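Long-range contacts in putative mandelate racemase/muconate lactonizing enzyme (Bordetella bronchiseptica, PDB 3DDM), which is of unknown function but belongs to the enolase superfamily, combining an enolase-type N-terminal domain with a TIM-barrel-like C-terminal domain: residues R273-Q279 against A301-C306; E258-V263 against A283-G287; R172-V178 against T200-A206; D145-V149 against G358-G363; P135-L140 against H321-A325. The protein carries 1 engineered substitution. All coordinates share one frame. Numbering follows the deposited sequence.

Contact 1. Residues R273-Q279 against A301-C306; sequences RSLRVMQ and AGLRYC
L303 loses more surface than any other residue of this contact, 105 Å², and R273 and M278 follow. Each segment leaves a helix. R273 has positive phi (62/29), and G302 (78/21) is the C-prime residue of a Schellman motif ending helix 287-300. Beyond these turns the chains pair in parallel, V277 with R304 (CA-CA 4.6 Å) and M278 with Y305 (5.2 Å), even though the first chain turns a corner at R276-V277. Three backbone bonds fix the register: R304 N to R276 O (3.0 Å), M278 N to R304 O (2.9 Å) and a weak one, C306 N to M278 O (3.4 Å). L303, chi1/chi2 m/t, points at the first segment; its CD1 lies 3.5 Å from M278 CE and its CD2 3.6 Å from R273 NH2, over one face of that guanidinium. R273 donates to A301 O from NH2 (2.7 Å) and NH1 (3.0 Å). V298 of helix 287-300 backs L303 and M278, as expected of a beta-alpha-beta crossover between neighbouring barrel strands. The chemistry implies two means of closing one crossover: main-chain pairing with leucine-methionine packing inside, and the paired guanidinium hydrogen bonds to A301 O, just after the end of helix 287-300.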
# COMPACT_ATOMS: atom_id res chain seq x y z
N ARG A 273 9.25 -17.45 17.64
CA ARG A 273 10.69 -17.48 17.87
C ARG A 273 11.44 -18.18 16.74
O ARG A 273 12.50 -18.77 16.95
CB ARG A 273 10.99 -18.15 19.22
CG ARG A 273 10.27 -17.52 20.41
CD ARG A 273 10.49 -18.33 21.67
NE ARG A 273 11.85 -18.17 22.17
CZ ARG A 273 12.26 -17.13 22.87
NH1 ARG A 273 11.42 -16.14 23.17
NH2 ARG A 273 13.53 -17.06 23.27
N SER A 274 10.87 -18.12 15.53
CA SER A 274 11.52 -18.70 14.36
C SER A 274 12.63 -17.71 14.02
O SER A 274 13.74 -18.09 13.64
CB SER A 274 10.53 -18.82 13.20
OG SER A 274 9.54 -19.78 13.48
N LEU A 275 12.30 -16.43 14.17
CA LEU A 275 13.27 -15.36 13.96
C LEU A 275 13.95 -15.17 15.32
O LEU A 275 13.26 -14.99 16.33
CB LEU A 275 12.58 -14.06 13.55
CG LEU A 275 11.79 -14.06 12.25
CD1 LEU A 275 11.12 -12.71 12.05
CD2 LEU A 275 12.72 -14.38 11.09
N ARG A 276 15.27 -15.22 15.37
CA ARG A 276 15.96 -15.01 16.64
C ARG A 276 16.59 -13.62 16.70
O ARG A 276 17.06 -13.18 17.75
CB ARG A 276 17.01 -16.10 16.87
CG ARG A 276 16.39 -17.42 17.26
CD ARG A 276 17.42 -18.43 17.67
NE ARG A 276 16.99 -19.13 18.88
CZ ARG A 276 16.99 -18.59 20.09
NH1 ARG A 276 17.41 -17.35 20.27
NH2 ARG A 276 16.55 -19.30 21.13
N VAL A 277 16.57 -12.94 15.56
CA VAL A 277 17.08 -11.59 15.45
C VAL A 277 15.95 -10.77 14.84
O VAL A 277 15.64 -10.90 13.65
CB VAL A 277 18.33 -11.55 14.53
CG1 VAL A 277 18.87 -10.12 14.44
CG2 VAL A 277 19.39 -12.49 15.07
N MET A 278 15.29 -9.96 15.67
CA MET A 278 14.19 -9.14 15.18
C MET A 278 14.74 -7.77 14.84
O MET A 278 15.48 -7.18 15.62
CB MET A 278 13.07 -9.06 16.21
CG MET A 278 11.85 -9.92 15.81
SD MET A 278 11.37 -11.17 17.04
CE MET A 278 12.90 -12.12 17.12
N GLN A 279 14.38 -7.28 13.66
CA GLN A 279 14.87 -6.02 13.12
C GLN A 279 13.81 -4.99 12.72
O GLN A 279 13.66 -4.68 11.54
CB GLN A 279 15.75 -6.32 11.91
CG GLN A 279 16.74 -7.46 12.12
CD GLN A 279 17.29 -8.01 10.81
OE1 GLN A 279 16.54 -8.54 9.98
NE2 GLN A 279 18.60 -7.88 10.61
N ALA A 301 12.86 -11.34 25.83
CA ALA A 301 12.51 -12.71 25.45
C ALA A 301 13.73 -13.55 25.11
O ALA A 301 13.60 -14.66 24.60
CB ALA A 301 11.54 -12.69 24.28
N GLY A 302 14.92 -13.01 25.37
CA GLY A 302 16.13 -13.76 25.07
C GLY A 302 16.54 -13.77 23.61
O GLY A 302 17.29 -14.64 23.18
N LEU A 303 16.05 -12.81 22.83
CA LEU A 303 16.40 -12.73 21.42
C LEU A 303 17.19 -11.45 21.13
O LEU A 303 17.21 -10.53 21.96
CB LEU A 303 15.12 -12.77 20.59
CG LEU A 303 14.23 -13.98 20.90
CD1 LEU A 303 12.91 -13.85 20.15
CD2 LEU A 303 14.96 -15.26 20.49
N ARG A 304 17.84 -11.38 19.97
CA ARG A 304 18.62 -10.20 19.60
C ARG A 304 17.81 -9.14 18.86
O ARG A 304 16.96 -9.47 18.02
CB ARG A 304 19.78 -10.56 18.66
CG ARG A 304 20.80 -11.53 19.19
CD ARG A 304 21.93 -11.68 18.19
NE ARG A 304 22.70 -10.45 18.04
CZ ARG A 304 23.78 -10.34 17.28
NH1 ARG A 304 24.22 -11.38 16.59
NH2 ARG A 304 24.44 -9.18 17.22
N TYR A 305 18.08 -7.88 19.18
CA TYR A 305 17.44 -6.76 18.51
C TYR A 305 18.55 -6.03 17.76
O TYR A 305 19.36 -5.32 18.36
CB TYR A 305 16.79 -5.82 19.52
CG TYR A 305 16.53 -4.45 18.96
CD1 TYR A 305 15.79 -4.28 17.78
CD2 TYR A 305 17.03 -3.31 19.59
CE1 TYR A 305 15.55 -3.00 17.26
CE2 TYR A 305 16.79 -2.02 19.08
CZ TYR A 305 16.05 -1.88 17.91
OH TYR A 305 15.78 -0.62 17.40
N CYS A 306 18.61 -6.22 16.45
CA CYS A 306 19.63 -5.58 15.63
C CYS A 306 19.01 -4.77 14.51
O CYS A 306 18.73 -5.29 13.43
CB CYS A 306 20.56 -6.63 15.03
SG CYS A 306 21.51 -7.52 16.27

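Contact 2. Residues E258-V263 against A283-G287; sequences ENIAGV and AKWGG
W285 lays its indole, chi1 t and chi2 81°, with one face against the backbone of A261 and G262: A261 CA and G262 N lie over that ring face, G262 N being 3.1 Å from W285 CE2, while A261 CB sits 3.8 Å from W285 CG. Both segments are irregular loops, each running from a barrel strand to the following helix, with A261 and W285 aligned (CA-CA 5.7 Å) and E258 opposite K284 (7.9 Å). G262 holds the N-cap position of helix 263-272 at phi/psi 93/149, where a beta-carbon would jam against the carbonyl oxygen of A261. K284 points toward the other loop with chi2, chi3 and chi4 all t, so the extended chain carries NZ to E258, whose CA-to-CB bond leads away but whose end returns. K284 NZ forms a salt bridge with E258 OE1 (2.7 Å) and donates to E258 O (2.9 Å). The same ammonium reaches Q106 O of the second subunit and makes a cation-pi contact with W58. Such loops after the barrel strands are where enolase-superfamily proteins build their active sites, and an acid just beyond the fifth strand, as E258 is, often ligates metal in relatives. The chemistry implies a division: the indole face packs on the A261-G262 peptide just before helix 263-272, while a lysine binds side chain, main chain and neighbouring subunit together.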
# COMPACT_ATOMS: atom_id res chain seq x y z
N GLU A 258 12.37 -6.04 8.78
CA GLU A 258 12.33 -5.00 7.76
C GLU A 258 10.91 -4.93 7.23
O GLU A 258 10.38 -3.86 6.96
CB GLU A 258 13.28 -5.34 6.61
CG GLU A 258 14.25 -4.25 6.21
CD GLU A 258 13.56 -2.98 5.74
OE1 GLU A 258 12.83 -3.03 4.73
OE2 GLU A 258 13.76 -1.92 6.39
N ASN A 259 10.28 -6.10 7.09
CA ASN A 259 8.93 -6.15 6.55
C ASN A 259 7.84 -6.74 7.42
O ASN A 259 6.96 -7.46 6.96
CB ASN A 259 8.97 -6.85 5.20
CG ASN A 259 9.79 -6.10 4.21
OD1 ASN A 259 10.84 -6.55 3.79
ND2 ASN A 259 9.34 -4.90 3.87
N ILE A 260 7.92 -6.42 8.71
CA ILE A 260 6.92 -6.82 9.66
C ILE A 260 6.51 -5.46 10.23
O ILE A 260 7.37 -4.67 10.61
CB ILE A 260 7.52 -7.73 10.76
CG1 ILE A 260 8.03 -9.02 10.13
CG2 ILE A 260 6.46 -8.06 11.83
CD1 ILE A 260 8.67 -9.98 11.13
N ALA A 261 5.21 -5.17 10.24
CA ALA A 261 4.72 -3.90 10.76
C ALA A 261 3.49 -4.12 11.62
O ALA A 261 2.73 -5.06 11.40
CB ALA A 261 4.37 -2.97 9.61
N GLY A 262 3.30 -3.27 12.62
CA GLY A 262 2.14 -3.43 13.48
C GLY A 262 2.46 -4.25 14.71
O GLY A 262 3.30 -5.14 14.70
N VAL A 263 1.75 -3.93 15.79
CA VAL A 263 1.94 -4.60 17.07
C VAL A 263 1.59 -6.08 17.02
O VAL A 263 2.31 -6.92 17.56
CB VAL A 263 1.10 -3.91 18.15
CG1 VAL A 263 -0.31 -3.66 17.61
CG2 VAL A 263 1.06 -4.77 19.41
N ALA A 283 11.76 3.70 11.17
CA ALA A 283 11.34 4.73 10.20
C ALA A 283 10.28 4.17 9.23
O ALA A 283 9.63 4.91 8.49
CB ALA A 283 12.53 5.26 9.42
N LYS A 284 10.12 2.85 9.25
CA LYS A 284 9.15 2.19 8.39
C LYS A 284 7.85 2.02 9.16
O LYS A 284 6.77 2.24 8.61
CB LYS A 284 9.68 0.83 7.94
CG LYS A 284 9.68 0.64 6.43
CD LYS A 284 10.30 -0.70 6.05
CE LYS A 284 9.91 -1.10 4.65
NZ LYS A 284 10.24 -2.52 4.36
N TRP A 285 7.95 1.62 10.43
CA TRP A 285 6.77 1.44 11.26
C TRP A 285 6.91 1.77 12.75
O TRP A 285 7.97 1.57 13.37
CB TRP A 285 6.23 0.00 11.15
CG TRP A 285 5.07 -0.20 12.08
CD1 TRP A 285 3.77 0.16 11.86
CD2 TRP A 285 5.13 -0.66 13.45
NE1 TRP A 285 3.02 -0.04 13.01
CE2 TRP A 285 3.83 -0.54 13.99
CE3 TRP A 285 6.17 -1.15 14.26
CZ2 TRP A 285 3.53 -0.89 15.31
CZ3 TRP A 285 5.87 -1.50 15.58
CH2 TRP A 285 4.56 -1.37 16.09
N GLY A 286 5.83 2.29 13.32
CA GLY A 286 5.76 2.61 14.73
C GLY A 286 6.62 3.73 15.30
O GLY A 286 6.21 4.39 16.26
N GLY A 287 7.80 3.94 14.74
CA GLY A 287 8.67 4.97 15.26
C GLY A 287 9.10 4.50 16.64
O GLY A 287 9.16 3.30 16.89

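Contact 3. Residues R172-V178 against T200-A206; sequences RAFKLKV and TPLMADA
This is a buried parallel strand pair of the barrel sheet, made by the beta-alpha-beta unit of strand 174-177, helix 182-196 and strand 202-205. The axes approach to 4.3 Å and cross at -29°, with F174 opposite L202, K175 opposite M203 (CA-CA 4.3 Å), L176 opposite A204 and K177 opposite D205 (5.0 Å). Five main-chain bonds weave between the strands: F174 N to P201 O (3.2 Å), M203 N to F174 O (2.8 Å), L176 N to M203 O (3.1 Å), D205 N to L176 O (2.8 Å) and V178 N to D205 O (2.9 Å). F174, L176, L202 and A204 share the outward face, F174 and L176 packing on helix 182-196 and A204 on L227 of a loop; L176 CD1 meets L202 CD1 at 3.8 Å, with L202 at chi1 t and chi2 p. On the other face K175 CG packs 3.7 Å from M203 CB, and K175 NZ continues to a salt bridge with E231. K177, chi1 m, curls so that its NZ bridges to D205 OD2 at 2.8 Å; N207 is a second partner of that ammonium. The K175-x-K177 pattern is consistent with the K-x-K motif of mandelate racemase and muconate lactonizing enzyme relatives, in which an acid at the position of D205 usually binds metal. K175, K177 and D205 on the face that also carries M203, against a wholly apolar opposite face, imply a polar cavity, probably the active site.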
# COMPACT_ATOMS: atom_id res chain seq x y z
N ARG A 172 33.83 -3.42 11.85
CA ARG A 172 34.27 -4.71 12.37
C ARG A 172 33.19 -5.80 12.27
O ARG A 172 33.25 -6.81 12.97
CB ARG A 172 34.74 -4.55 13.83
CG ARG A 172 35.94 -3.62 14.01
CD ARG A 172 37.19 -4.18 13.35
NE ARG A 172 38.26 -3.19 13.21
CZ ARG A 172 38.46 -2.43 12.14
NH1 ARG A 172 37.67 -2.53 11.08
NH2 ARG A 172 39.46 -1.56 12.12
N ALA A 173 32.19 -5.57 11.41
CA ALA A 173 31.10 -6.53 11.19
C ALA A 173 30.53 -6.22 9.80
O ALA A 173 30.44 -5.06 9.40
CB ALA A 173 30.02 -6.38 12.25
N PHE A 174 30.15 -7.26 9.06
CA PHE A 174 29.65 -7.07 7.70
C PHE A 174 28.46 -7.97 7.34
O PHE A 174 28.32 -9.07 7.86
CB PHE A 174 30.80 -7.33 6.72
CG PHE A 174 32.08 -6.64 7.10
CD1 PHE A 174 32.38 -5.37 6.61
CD2 PHE A 174 32.94 -7.22 8.02
CE1 PHE A 174 33.51 -4.68 7.04
CE2 PHE A 174 34.08 -6.54 8.46
CZ PHE A 174 34.37 -5.27 7.98
N LYS A 175 27.61 -7.46 6.44
CA LYS A 175 26.46 -8.21 5.95
C LYS A 175 26.49 -8.24 4.43
O LYS A 175 26.56 -7.20 3.79
CB LYS A 175 25.14 -7.60 6.43
CG LYS A 175 23.91 -8.45 6.05
CD LYS A 175 22.62 -8.03 6.77
CE LYS A 175 22.10 -6.70 6.27
NZ LYS A 175 20.89 -6.26 7.01
N LEU A 176 26.45 -9.45 3.87
CA LEU A 176 26.47 -9.68 2.43
C LEU A 176 25.08 -9.89 1.84
O LEU A 176 24.18 -10.41 2.51
CB LEU A 176 27.30 -10.92 2.11
CG LEU A 176 28.83 -10.87 2.07
CD1 LEU A 176 29.37 -9.89 3.12
CD2 LEU A 176 29.37 -12.27 2.30
N LYS A 177 24.92 -9.49 0.59
CA LYS A 177 23.66 -9.66 -0.13
C LYS A 177 23.78 -10.98 -0.87
O LYS A 177 24.80 -11.25 -1.50
CB LYS A 177 23.44 -8.54 -1.16
CG LYS A 177 23.45 -7.11 -0.64
CD LYS A 177 22.05 -6.51 -0.53
CE LYS A 177 21.47 -6.69 0.88
NZ LYS A 177 20.09 -6.10 1.02
N VAL A 178 22.75 -11.81 -0.79
CA VAL A 178 22.74 -13.09 -1.48
C VAL A 178 21.36 -13.28 -2.06
O VAL A 178 20.46 -12.47 -1.80
CB VAL A 178 23.05 -14.25 -0.51
CG1 VAL A 178 24.42 -14.06 0.09
CG2 VAL A 178 22.00 -14.31 0.58
N THR A 200 35.42 -12.08 13.49
CA THR A 200 34.59 -11.04 12.90
C THR A 200 33.18 -11.49 12.54
O THR A 200 33.00 -12.47 11.82
CB THR A 200 35.26 -10.46 11.63
OG1 THR A 200 36.59 -10.01 11.94
CG2 THR A 200 34.45 -9.30 11.06
N PRO A 201 32.16 -10.79 13.06
CA PRO A 201 30.75 -11.08 12.81
C PRO A 201 30.38 -10.95 11.33
O PRO A 201 30.61 -9.91 10.72
CB PRO A 201 30.03 -10.03 13.65
CG PRO A 201 30.98 -9.76 14.75
CD PRO A 201 32.30 -9.70 14.04
N LEU A 202 29.82 -12.01 10.76
CA LEU A 202 29.42 -11.99 9.35
C LEU A 202 27.95 -12.38 9.22
O LEU A 202 27.49 -13.35 9.83
CB LEU A 202 30.30 -12.95 8.53
CG LEU A 202 30.06 -12.97 7.02
CD1 LEU A 202 30.19 -11.57 6.46
CD2 LEU A 202 31.04 -13.90 6.34
N MET A 203 27.21 -11.60 8.43
CA MET A 203 25.79 -11.85 8.23
C MET A 203 25.47 -11.98 6.73
O MET A 203 26.33 -11.74 5.89
CB MET A 203 24.97 -10.70 8.84
CG MET A 203 25.19 -10.50 10.34
SD MET A 203 26.79 -9.75 10.83
CE MET A 203 26.23 -8.34 11.63
N ALA A 204 24.24 -12.37 6.41
CA ALA A 204 23.80 -12.54 5.03
C ALA A 204 22.32 -12.19 4.89
O ALA A 204 21.49 -12.60 5.71
CB ALA A 204 24.04 -13.96 4.56
N ASP A 205 21.99 -11.43 3.85
CA ASP A 205 20.62 -10.99 3.60
C ASP A 205 20.16 -11.44 2.22
O ASP A 205 20.76 -11.08 1.21
CB ASP A 205 20.56 -9.47 3.73
CG ASP A 205 19.17 -8.91 3.59
OD1 ASP A 205 18.23 -9.54 4.13
OD2 ASP A 205 19.00 -7.84 2.96
N ALA A 206 19.09 -12.23 2.17
CA ALA A 206 18.56 -12.75 0.90
C ALA A 206 17.38 -11.95 0.34
O ALA A 206 16.94 -12.20 -0.79
CB ALA A 206 18.16 -14.21 1.07

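Contact 4. Residues D145-V149 against G358-G363; sequences DRIGV and GRITLG
G358 enters with positive phi (54/17) and offers its O to V149 N at 3.2 Å, the first bond of an antiparallel pairing. R359 lies opposite G148 as a non-hydrogen-bonded pair (CA-CA 4.4 Å). Its extended side chain brings NH2 within 2.7 Å of R146 NH1, a like-charge approach of two donors and not a bond. I360 pairs with I147 in a hydrogen-bonded pair: I147 N to I360 O and I360 N to I147 O are both 2.9 Å. Each isoleucine has chi1 p and chi2 t; I147 CG1 meets I360 CG1 at 3.5 Å, and I360 CD1 touches V149 CG1 at 4.0 Å. T361 faces R146 (CA-CA 4.2 Å), with T361 CG2 3.6 Å from R146 CB. L362 then donates N to D145 O (2.9 Å), and G363, at phi 74°, gives its N to D145 OD2 (2.8 Å); D145 chi1 is p. The short strands 146-149 and 359-361 approach to 4.7 Å at 146°. Helix 313-325 receives I147 and L362 through A320. An extra antiparallel strand thus borders the start of strand 146-154, the first strand of the parallel barrel, whose eight strands and seven intervening helices are typical of the (beta/alpha)7-beta barrel of the enolase superfamily.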
# COMPACT_ATOMS: atom_id res chain seq x y z
N ASP A 145 25.51 5.32 25.72
CA ASP A 145 25.42 5.88 24.37
C ASP A 145 26.39 5.20 23.39
O ASP A 145 26.54 5.66 22.26
CB ASP A 145 25.73 7.37 24.42
CG ASP A 145 27.20 7.65 24.70
OD1 ASP A 145 27.77 6.97 25.58
OD2 ASP A 145 27.78 8.55 24.06
N ARG A 146 27.03 4.13 23.82
CA ARG A 146 27.98 3.45 22.95
C ARG A 146 27.33 2.22 22.32
O ARG A 146 26.77 1.38 23.02
CB ARG A 146 29.24 3.05 23.75
CG ARG A 146 30.23 2.19 22.97
CD ARG A 146 31.67 2.31 23.51
NE ARG A 146 31.85 1.82 24.88
CZ ARG A 146 31.74 0.54 25.26
NH1 ARG A 146 31.44 -0.41 24.38
NH2 ARG A 146 31.93 0.21 26.54
N ILE A 147 27.39 2.13 21.00
CA ILE A 147 26.79 1.00 20.30
C ILE A 147 27.68 0.46 19.18
O ILE A 147 28.58 1.14 18.70
CB ILE A 147 25.41 1.38 19.69
CG1 ILE A 147 25.60 2.38 18.55
CG2 ILE A 147 24.50 1.97 20.76
CD1 ILE A 147 24.29 2.89 17.97
N GLY A 148 27.43 -0.78 18.79
CA GLY A 148 28.20 -1.39 17.71
C GLY A 148 27.49 -1.20 16.37
O GLY A 148 26.28 -0.91 16.34
N VAL A 149 28.23 -1.34 15.28
CA VAL A 149 27.65 -1.19 13.94
C VAL A 149 28.22 -2.24 13.00
O VAL A 149 29.19 -2.94 13.33
CB VAL A 149 27.94 0.20 13.33
CG1 VAL A 149 27.49 1.29 14.25
CG2 VAL A 149 29.43 0.34 13.03
N GLY A 358 34.91 -0.32 15.28
CA GLY A 358 33.57 -0.79 15.00
C GLY A 358 32.46 -0.29 15.91
O GLY A 358 31.38 -0.88 15.93
N ARG A 359 32.70 0.78 16.66
CA ARG A 359 31.67 1.31 17.55
C ARG A 359 31.53 2.82 17.49
O ARG A 359 32.46 3.54 17.17
CB ARG A 359 31.93 0.91 18.99
CG ARG A 359 31.96 -0.59 19.22
CD ARG A 359 32.22 -0.91 20.66
NE ARG A 359 32.51 -2.32 20.86
CZ ARG A 359 32.91 -2.85 22.02
NH1 ARG A 359 33.16 -4.15 22.12
NH2 ARG A 359 33.06 -2.06 23.08
N ILE A 360 30.34 3.30 17.80
CA ILE A 360 30.10 4.73 17.80
C ILE A 360 29.43 5.11 19.12
O ILE A 360 28.90 4.25 19.82
CB ILE A 360 29.17 5.15 16.62
CG1 ILE A 360 27.78 4.55 16.81
CG2 ILE A 360 29.78 4.68 15.30
CD1 ILE A 360 26.77 4.97 15.75
N THR A 361 29.50 6.39 19.46
CA THR A 361 28.87 6.90 20.67
C THR A 361 28.03 8.11 20.28
O THR A 361 28.47 8.97 19.51
CB THR A 361 29.90 7.29 21.73
OG1 THR A 361 30.86 8.17 21.15
CG2 THR A 361 30.60 6.06 22.27
N LEU A 362 26.81 8.15 20.80
CA LEU A 362 25.87 9.21 20.50
C LEU A 362 26.10 10.55 21.19
O LEU A 362 25.62 11.59 20.72
CB LEU A 362 24.45 8.70 20.79
CG LEU A 362 24.13 7.39 20.06
CD1 LEU A 362 22.69 7.01 20.32
CD2 LEU A 362 24.37 7.56 18.55
N GLY A 363 26.84 10.54 22.30
CA GLY A 363 27.08 11.78 23.01
C GLY A 363 25.84 12.25 23.75
O GLY A 363 24.83 11.54 23.81

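Contact 5. Residues P135-L140 against H321-A325; sequences PLWAWL and HLLAA
The single turn of helix 136-139, with L140 just after it, presses against the C-terminal end of helix 313-325, where two alanines make a shallow hollow. A324 and A325 both point at the other segment, and the stems of W137 and L140 settle against them: W137 CB lies 3.9 Å from A324 CB, and L140 CB comes to 3.5 Å from A325 CB. L140, chi1 m and chi2 t, pushes its CD1 over the helix beside L322, 3.9 Å from L322 CA and 4.1 Å from L322 CD1. From the other side, H321 is the bump that fits at the start of helix 136-139, after P135 at the N-cap. With chi1 m, its ring edge meets the backbone: W137 N donates to H321 ND1 at 3.0 Å (136°), and L136 CB is 3.6 Å from the same ND1. The contact joins the enolase-type N-terminal family region to the last of the barrel helices, the two parts that this superfamily combines. W137 chi1 is p, so the indole leads away from helix 313-325 beyond CB, its NE1 bonding to G363 O. Its five-membered ring meets the H321 ring rim to rim, centroids 5.7 Å apart and planes at 17°, neither lying over the other's face. F288 of helix 287-300 packs on both L136 and L140.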
# COMPACT_ATOMS: atom_id res chain seq x y z
N PRO A 135 19.22 13.71 25.17
CA PRO A 135 19.50 13.00 23.93
C PRO A 135 18.42 11.91 23.87
O PRO A 135 18.04 11.35 24.90
CB PRO A 135 20.90 12.43 24.18
CG PRO A 135 20.93 12.22 25.65
CD PRO A 135 20.29 13.48 26.16
N LEU A 136 17.91 11.63 22.67
CA LEU A 136 16.85 10.63 22.54
C LEU A 136 17.14 9.33 23.31
O LEU A 136 16.24 8.78 23.95
CB LEU A 136 16.60 10.33 21.05
CG LEU A 136 15.15 10.39 20.52
CD1 LEU A 136 14.15 10.56 21.66
CD2 LEU A 136 15.02 11.55 19.55
N TRP A 137 18.37 8.85 23.27
CA TRP A 137 18.67 7.62 23.99
C TRP A 137 18.35 7.70 25.50
O TRP A 137 17.85 6.74 26.08
CB TRP A 137 20.13 7.20 23.77
CG TRP A 137 21.17 8.04 24.46
CD1 TRP A 137 21.92 9.04 23.91
CD2 TRP A 137 21.62 7.89 25.81
NE1 TRP A 137 22.82 9.52 24.84
CE2 TRP A 137 22.66 8.84 26.01
CE3 TRP A 137 21.25 7.06 26.88
CZ2 TRP A 137 23.33 8.96 27.23
CZ3 TRP A 137 21.92 7.19 28.09
CH2 TRP A 137 22.95 8.13 28.26
N ALA A 138 18.64 8.84 26.12
CA ALA A 138 18.37 9.01 27.54
C ALA A 138 16.87 9.10 27.80
O ALA A 138 16.35 8.52 28.75
CB ALA A 138 19.07 10.26 28.06
N TRP A 139 16.19 9.85 26.93
CA TRP A 139 14.75 10.04 27.00
C TRP A 139 14.03 8.67 26.94
O TRP A 139 13.10 8.41 27.71
CB TRP A 139 14.32 10.89 25.81
CG TRP A 139 12.91 11.32 25.83
CD1 TRP A 139 12.39 12.37 26.50
CD2 TRP A 139 11.84 10.78 25.04
NE1 TRP A 139 11.06 12.55 26.17
CE2 TRP A 139 10.70 11.58 25.27
CE3 TRP A 139 11.74 9.70 24.14
CZ2 TRP A 139 9.47 11.34 24.64
CZ3 TRP A 139 10.51 9.46 23.52
CH2 TRP A 139 9.39 10.28 23.77
N LEU A 140 14.47 7.81 26.03
CA LEU A 140 13.89 6.48 25.89
C LEU A 140 14.25 5.59 27.09
O LEU A 140 13.99 4.39 27.09
CB LEU A 140 14.42 5.82 24.60
CG LEU A 140 14.04 6.51 23.29
CD1 LEU A 140 14.88 5.96 22.14
CD2 LEU A 140 12.56 6.30 23.04
N HIS A 321 19.92 5.74 18.41
CA HIS A 321 19.41 6.08 19.72
C HIS A 321 18.56 4.97 20.32
O HIS A 321 18.70 4.65 21.50
CB HIS A 321 18.63 7.38 19.65
CG HIS A 321 19.51 8.58 19.62
ND1 HIS A 321 20.02 9.15 20.76
CD2 HIS A 321 20.06 9.26 18.58
CE1 HIS A 321 20.84 10.13 20.43
NE2 HIS A 321 20.88 10.22 19.12
N LEU A 322 17.70 4.37 19.50
CA LEU A 322 16.86 3.30 20.01
C LEU A 322 17.73 2.14 20.46
O LEU A 322 17.54 1.62 21.55
CB LEU A 322 15.86 2.84 18.95
CG LEU A 322 14.90 1.75 19.46
CD1 LEU A 322 14.40 2.12 20.85
CD2 LEU A 322 13.74 1.60 18.51
N LEU A 323 18.70 1.74 19.64
CA LEU A 323 19.59 0.63 20.01
C LEU A 323 20.35 0.92 21.30
O LEU A 323 20.64 0.00 22.07
CB LEU A 323 20.60 0.34 18.89
CG LEU A 323 21.61 -0.76 19.24
CD1 LEU A 323 20.89 -2.06 19.60
CD2 LEU A 323 22.55 -0.97 18.07
N ALA A 324 20.70 2.18 21.53
CA ALA A 324 21.42 2.54 22.74
C ALA A 324 20.49 2.38 23.93
O ALA A 324 20.90 1.93 25.01
CB ALA A 324 21.94 3.98 22.64
N ALA A 325 19.22 2.73 23.74
CA ALA A 325 18.23 2.61 24.80
C ALA A 325 17.88 1.15 25.09
O ALA A 325 17.47 0.82 26.19
CB ALA A 325 16.97 3.40 24.43

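Contacts 1, 3 and 4 belong to one curved sheet, with centres of contacts 1 and 3 about 16 Å apart and those of 3 and 4 about 19 Å. A173 CB touches V149 O at 3.7 Å where contacts 3 and 4 meet. Contact 5 adjoins contact 4 most closely, centres about 12 Å apart, with W137 NE1 3.0 Å from G363 O in a probable hydrogen bond. Contact 1 reaches contact 5 through Y305 OH and L322 CD2 (3.2 Å), and contact 2 through L275 CD1 and I260 CD1 (3.8 Å). E231 receives both Q279 of contact 1 and K175 of contact 3, so these strands converge on the probable active-site cavity, near which contact 2 places E258.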